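Side-chain contacts in bifunctional cytochrome P450/NADPH--P450 reductase (Deinococcus aerius, PDB 7F3H), which probably hydroxylates substrates at a haem iron, as the P450 domain of a self-sufficient monooxygenase fused to its own NADPH-dependent reductase: residues Pro9-Pro12 against Gly18-His21; Phe33-Gln38 against Gly42-Asp47; Asn242-Asp245 against Glu250-Ser253. All coordinates share one frame; numbering follows the deposited sequence.

Contact 1 of 3, residues Pro9-Pro12 against Gly18-His21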
# COMPACT_ATOMS: atom_id res chain seq x y z
N PRO A 9 -28.96 5.03 -2.95
CA PRO A 9 -29.13 6.10 -1.97
C PRO A 9 -28.12 7.22 -2.20
O PRO A 9 -26.99 6.99 -2.65
CB PRO A 9 -28.89 5.40 -0.62
CG PRO A 9 -29.19 3.92 -0.90
CD PRO A 9 -28.76 3.71 -2.33
N SER A 10 -28.55 8.45 -1.90
CA SER A 10 -27.75 9.64 -2.05
C SER A 10 -28.04 10.66 -0.95
O SER A 10 -29.21 10.87 -0.61
CB SER A 10 -27.97 10.25 -3.44
OG SER A 10 -26.88 11.10 -3.79
N PRO A 11 -27.02 11.26 -0.34
CA PRO A 11 -27.25 12.23 0.75
C PRO A 11 -27.90 13.50 0.21
O PRO A 11 -27.79 13.80 -0.99
CB PRO A 11 -25.83 12.54 1.26
CG PRO A 11 -24.99 11.48 0.69
CD PRO A 11 -25.58 11.12 -0.61
N PRO A 12 -28.58 14.26 1.06
CA PRO A 12 -29.45 15.35 0.56
C PRO A 12 -28.76 16.52 -0.20
O PRO A 12 -29.50 17.26 -0.87
CB PRO A 12 -30.17 15.83 1.82
CG PRO A 12 -29.33 15.35 2.96
CD PRO A 12 -28.71 14.07 2.51
N GLY A 18 -23.13 21.66 -3.03
CA GLY A 18 -23.68 20.45 -3.63
C GLY A 18 -23.26 19.21 -2.87
O GLY A 18 -23.69 19.01 -1.73
N HIS A 19 -22.36 18.41 -3.44
CA HIS A 19 -21.76 17.27 -2.76
C HIS A 19 -20.26 17.43 -2.62
O HIS A 19 -19.62 16.57 -2.01
CB HIS A 19 -22.02 15.95 -3.50
CG HIS A 19 -23.37 15.38 -3.26
ND1 HIS A 19 -24.01 14.56 -4.17
CD2 HIS A 19 -24.21 15.49 -2.20
CE1 HIS A 19 -25.19 14.20 -3.69
NE2 HIS A 19 -25.33 14.76 -2.50
N LEU A 20 -19.71 18.53 -3.14
CA LEU A 20 -18.27 18.71 -3.24
C LEU A 20 -17.61 18.83 -1.88
O LEU A 20 -16.40 18.62 -1.76
CB LEU A 20 -17.95 19.94 -4.09
CG LEU A 20 -18.08 19.74 -5.60
CD1 LEU A 20 -17.15 18.65 -6.13
CD2 LEU A 20 -19.54 19.52 -6.06
N HIS A 21 -18.37 19.21 -0.85
CA HIS A 21 -17.81 19.34 0.49
C HIS A 21 -17.33 17.99 1.02
O HIS A 21 -16.47 17.96 1.92
CB HIS A 21 -18.83 20.02 1.42
CG HIS A 21 -20.12 19.29 1.59
ND1 HIS A 21 -20.92 18.93 0.53
CD2 HIS A 21 -20.79 18.91 2.71
CE1 HIS A 21 -22.00 18.31 0.98
NE2 HIS A 21 -21.94 18.28 2.30
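H19 reaches across to the backbone of P11 with its imidazole, whose path can be traced from CB outward. CB is directed at residues 9-12, and CG lies anti to the carbonyl carbon (chi1 -80°), which directs the ring toward that segment. CD2, on one flank of the ring, only grazes the P11 carbonyl at a CD2-O distance of 4.1 Å. CE1, on the other flank, lies 3.5 Å from S10 OG, which approaches the ring obliquely and is itself modelled unusually close to the carbonyl oxygen of Q45, a bond of doubtful length. At the tip, NE2 donates to P11 O at 3.0 Å, with an N-H...O angle of 160°. The oxygen sits almost in the ring plane, whereas NE2 stands 47° out of the carbonyl plane, above it. The remaining nitrogen, ND1, bonds to the backbone N of D47, so both ring nitrogens are engaged and the rotation of the ring is fixed; donation from NE2 and acceptance at ND1 suit a neutral imidazole. P11 and H19 also touch L46, placing this pair against an edge strand, 43-48, where the proline-rich N-terminal segment of a cytochrome P450 meets the beta-sheet domain.

Contact 2 of 3, residues Phe33-Gln38 against Gly42-Asp47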
# COMPACT_ATOMS: atom_id res chain seq x y z
N PHE A 33 -16.56 7.44 4.77
CA PHE A 33 -16.80 6.49 5.85
C PHE A 33 -17.94 6.94 6.77
O PHE A 33 -18.82 6.13 7.13
CB PHE A 33 -15.51 6.29 6.62
CG PHE A 33 -15.68 5.45 7.83
CD1 PHE A 33 -15.61 4.07 7.75
CD2 PHE A 33 -15.90 6.05 9.07
CE1 PHE A 33 -15.76 3.28 8.88
CE2 PHE A 33 -16.06 5.27 10.20
CZ PHE A 33 -15.98 3.88 10.10
N GLN A 34 -17.96 8.23 7.15
CA GLN A 34 -19.06 8.74 8.00
C GLN A 34 -20.40 8.62 7.27
O GLN A 34 -21.39 8.11 7.84
CB GLN A 34 -18.81 10.19 8.41
CG GLN A 34 -17.83 10.41 9.56
CD GLN A 34 -18.01 9.49 10.78
OE1 GLN A 34 -17.02 9.00 11.34
NE2 GLN A 34 -19.25 9.28 11.21
N LEU A 35 -20.47 9.10 6.01
CA LEU A 35 -21.67 8.84 5.22
C LEU A 35 -22.08 7.38 5.26
O LEU A 35 -23.25 7.08 5.50
CB LEU A 35 -21.56 9.23 3.76
CG LEU A 35 -21.86 10.64 3.36
CD1 LEU A 35 -21.59 10.76 1.84
CD2 LEU A 35 -23.35 10.80 3.69
N ALA A 36 -21.14 6.47 4.98
CA ALA A 36 -21.49 5.06 4.92
C ALA A 36 -22.15 4.63 6.23
O ALA A 36 -23.13 3.88 6.23
CB ALA A 36 -20.26 4.22 4.64
N ARG A 37 -21.68 5.20 7.34
CA ARG A 37 -22.27 4.84 8.63
C ARG A 37 -23.69 5.37 8.77
O ARG A 37 -24.48 4.80 9.53
CB ARG A 37 -21.44 5.41 9.77
CG ARG A 37 -20.25 4.58 10.15
CD ARG A 37 -20.68 3.27 10.80
NE ARG A 37 -19.59 2.73 11.60
CZ ARG A 37 -18.75 1.80 11.17
NH1 ARG A 37 -18.87 1.31 9.94
NH2 ARG A 37 -17.77 1.37 11.96
N GLN A 38 -24.06 6.39 7.97
CA GLN A 38 -25.45 6.83 7.98
C GLN A 38 -26.31 5.99 7.06
O GLN A 38 -27.53 5.90 7.27
CB GLN A 38 -25.62 8.29 7.51
CG GLN A 38 -24.70 9.33 8.09
CD GLN A 38 -24.78 9.35 9.57
OE1 GLN A 38 -25.87 9.35 10.15
NE2 GLN A 38 -23.62 9.36 10.23
N GLY A 42 -25.70 0.05 2.22
CA GLY A 42 -24.41 -0.48 1.84
C GLY A 42 -23.81 0.12 0.58
O GLY A 42 -22.69 -0.31 0.20
N LEU A 43 -24.47 1.08 -0.08
CA LEU A 43 -23.81 1.81 -1.15
C LEU A 43 -24.51 3.17 -1.26
O LEU A 43 -25.69 3.31 -0.93
CB LEU A 43 -23.86 1.09 -2.54
CG LEU A 43 -25.06 1.11 -3.52
CD1 LEU A 43 -24.74 0.58 -4.95
CD2 LEU A 43 -26.36 0.56 -3.00
N PHE A 44 -23.79 4.18 -1.75
CA PHE A 44 -24.41 5.48 -1.97
C PHE A 44 -23.79 6.17 -3.18
O PHE A 44 -22.79 5.71 -3.73
CB PHE A 44 -24.34 6.40 -0.73
CG PHE A 44 -22.93 6.75 -0.30
CD1 PHE A 44 -22.17 7.68 -0.99
CD2 PHE A 44 -22.39 6.16 0.84
CE1 PHE A 44 -20.90 7.99 -0.60
CE2 PHE A 44 -21.11 6.48 1.26
CZ PHE A 44 -20.36 7.39 0.53
N GLN A 45 -24.39 7.30 -3.55
CA GLN A 45 -24.12 8.03 -4.79
C GLN A 45 -23.92 9.52 -4.47
O GLN A 45 -24.66 10.09 -3.68
CB GLN A 45 -25.33 7.87 -5.70
CG GLN A 45 -25.13 7.99 -7.16
CD GLN A 45 -26.49 7.97 -7.86
OE1 GLN A 45 -27.53 7.83 -7.21
NE2 GLN A 45 -26.48 8.14 -9.17
N LEU A 46 -22.90 10.14 -5.09
CA LEU A 46 -22.61 11.58 -5.03
C LEU A 46 -22.50 12.20 -6.42
O LEU A 46 -22.13 11.50 -7.37
CB LEU A 46 -21.30 11.80 -4.24
CG LEU A 46 -21.17 11.43 -2.76
CD1 LEU A 46 -19.83 11.91 -2.25
CD2 LEU A 46 -22.30 12.02 -1.91
N ASP A 47 -22.80 13.51 -6.55
CA ASP A 47 -22.61 14.22 -7.86
C ASP A 47 -21.36 15.06 -7.75
O ASP A 47 -21.36 16.07 -7.06
CB ASP A 47 -23.67 15.20 -8.37
CG ASP A 47 -24.91 14.57 -8.79
OD1 ASP A 47 -24.94 13.34 -9.02
OD2 ASP A 47 -25.84 15.43 -9.11
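L35 and A36 of the helix meet F44 and L46 of the strand, mainly through apolar and aromatic surfaces, with no hydrogen bond crossing between them. The aromatic component is a CH-pi contact: L35 CD1 lies over one face of the F44 ring, 4.1 Å from its centroid and 25° off the normal, so the methyl is displaced toward the CE1-CZ rim. The F44 side chain runs at about a right angle to that of L35. Its CG takes the crowded position between backbone N and carbonyl carbon (chi1 62°), extending the ring toward the helix.

Apolar side-chain contacts extend the interface. L35 CB rests 3.7 Å from F44 CE2, and the same ring carbon is 4.2 Å from A36 CB. Farther along the strand, L46 CD2 meets L35 CD1 at 4.0 Å; L35 thus bridges two alternate strand residues that face the same way. Backbone proximity adds A36 N, 3.7 Å from F44 CE2 and oblique to the ring.

P11 and Y22 also touch L35, while A363 of helix 361-365 packs on A36. With local axes 8.8 Å apart at 124°, the packing seats helix 28-38, the A helix of the P450 fold, on an edge strand of the mixed five-stranded sheet.

Contact 3 of 3, residues Asn242-Asp245 against Glu250-Ser253; sequences NATD and ERLS
A surface contact between two irregular loop segments, joined chiefly by the backbone bond from D245 to E250, draws together the two ends of the loop between helix 236-242 and helix 254-285. D245 N donates to E250 O at 2.8 Å; the N-H...O angle of 173° makes it nearly straight, although the donor is tilted 26° from the carbonyl plane. The same oxygen receives a CA-H...O approach from T244 CA at 3.3 Å.

The R251 side chain adds contacts with two carbonyl oxygens and one methyl. Its CG is 3.3 Å from A243 O, and its CD comes within 3.3 Å of N242 O. The side chain crosses that of T244 at a slant, with R251 CG 3.4 Å from T244 CG2. Beyond this the chain bends about CG-CD, turning NE and the guanidinium off this line, toward R227, a neighbour of like charge.

In P450 nomenclature this loop links helix H to the long helix I, which crosses the core near the haem. S253 is the N-cap of that long helix, with OG bonded to the backbone N of N256.

The acidic groups face helix 98-107. D245 CG, anti to its own nitrogen (chi1 177°), carries OD2 to a salt bridge with R105 and a bond with T248. E250 OE1 pairs with K102, and the like-charged D245 OD2 and E250 OE2 remain 6.8 Å apart.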
# COMPACT_ATOMS: atom_id res chain seq x y z
N ASN A 242 16.20 -12.28 -17.94
CA ASN A 242 16.28 -13.63 -18.48
C ASN A 242 14.91 -14.24 -18.77
O ASN A 242 14.63 -14.64 -19.90
CB ASN A 242 17.03 -14.55 -17.50
CG ASN A 242 18.41 -14.03 -17.12
OD1 ASN A 242 19.16 -13.51 -17.96
ND2 ASN A 242 18.77 -14.17 -15.83
N ALA A 243 14.04 -14.27 -17.76
CA ALA A 243 12.79 -15.00 -17.81
C ALA A 243 11.97 -14.74 -19.07
O ALA A 243 11.90 -13.62 -19.58
CB ALA A 243 11.95 -14.64 -16.58
N THR A 244 11.39 -15.81 -19.60
CA THR A 244 10.42 -15.69 -20.68
C THR A 244 9.03 -16.09 -20.17
O THR A 244 8.89 -16.94 -19.28
CB THR A 244 10.81 -16.55 -21.89
OG1 THR A 244 11.13 -17.86 -21.46
CG2 THR A 244 12.01 -15.98 -22.61
N ASP A 245 8.02 -15.47 -20.75
CA ASP A 245 6.63 -15.79 -20.48
C ASP A 245 6.31 -17.20 -20.95
O ASP A 245 6.38 -17.49 -22.16
CB ASP A 245 5.72 -14.76 -21.17
CG ASP A 245 4.25 -15.08 -20.99
OD1 ASP A 245 3.88 -15.76 -20.02
OD2 ASP A 245 3.45 -14.66 -21.85
N GLU A 250 8.10 -15.05 -24.91
CA GLU A 250 8.74 -13.75 -25.05
C GLU A 250 9.32 -13.24 -23.73
O GLU A 250 8.80 -13.54 -22.65
CB GLU A 250 7.71 -12.74 -25.57
CG GLU A 250 7.17 -13.08 -26.96
CD GLU A 250 6.11 -12.11 -27.45
OE1 GLU A 250 6.25 -10.89 -27.21
OE2 GLU A 250 5.13 -12.56 -28.09
N ARG A 251 10.40 -12.47 -23.83
CA ARG A 251 10.94 -11.75 -22.68
C ARG A 251 10.28 -10.38 -22.59
O ARG A 251 9.60 -9.92 -23.52
CB ARG A 251 12.46 -11.59 -22.78
CG ARG A 251 13.26 -12.83 -22.44
CD ARG A 251 14.76 -12.56 -22.44
NE ARG A 251 15.27 -12.33 -23.80
CZ ARG A 251 15.56 -11.13 -24.32
NH1 ARG A 251 15.41 -10.02 -23.59
NH2 ARG A 251 16.02 -11.04 -25.57
N LEU A 252 10.45 -9.73 -21.44
CA LEU A 252 9.97 -8.37 -21.31
C LEU A 252 10.92 -7.45 -22.06
O LEU A 252 12.14 -7.65 -22.04
CB LEU A 252 9.89 -7.98 -19.83
CG LEU A 252 8.83 -8.68 -18.97
CD1 LEU A 252 8.81 -8.07 -17.61
CD2 LEU A 252 7.45 -8.57 -19.58
N SER A 253 10.36 -6.45 -22.77
CA SER A 253 11.16 -5.37 -23.36
C SER A 253 11.89 -4.58 -22.29
O SER A 253 11.51 -4.56 -21.11
CB SER A 253 10.30 -4.42 -24.18
OG SER A 253 9.59 -3.51 -23.36

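In the fold
Contacts 1 and 2 are neighbours, their centres 9 Å apart, and residues 42-47 of contact 2 also touch both segments of contact 1: the strand facing the helix in contact 2 borders the N-terminal loop of contact 1. Besides the hydrogen bond that joins them, H19 ND1 to D47 N at 2.9 Å, P9 O packs 3.3 Å from F44 CB, and P11 CD comes within 3.4 Å of Q45 O. Contact 3 is remote, with nearest atoms about 39 Å from contact 1 and about 36 Å from contact 2, and it lies opposite contact 2 across the chain's centre. Its D245 side chain is about 13 Å from the haem, too far to touch it.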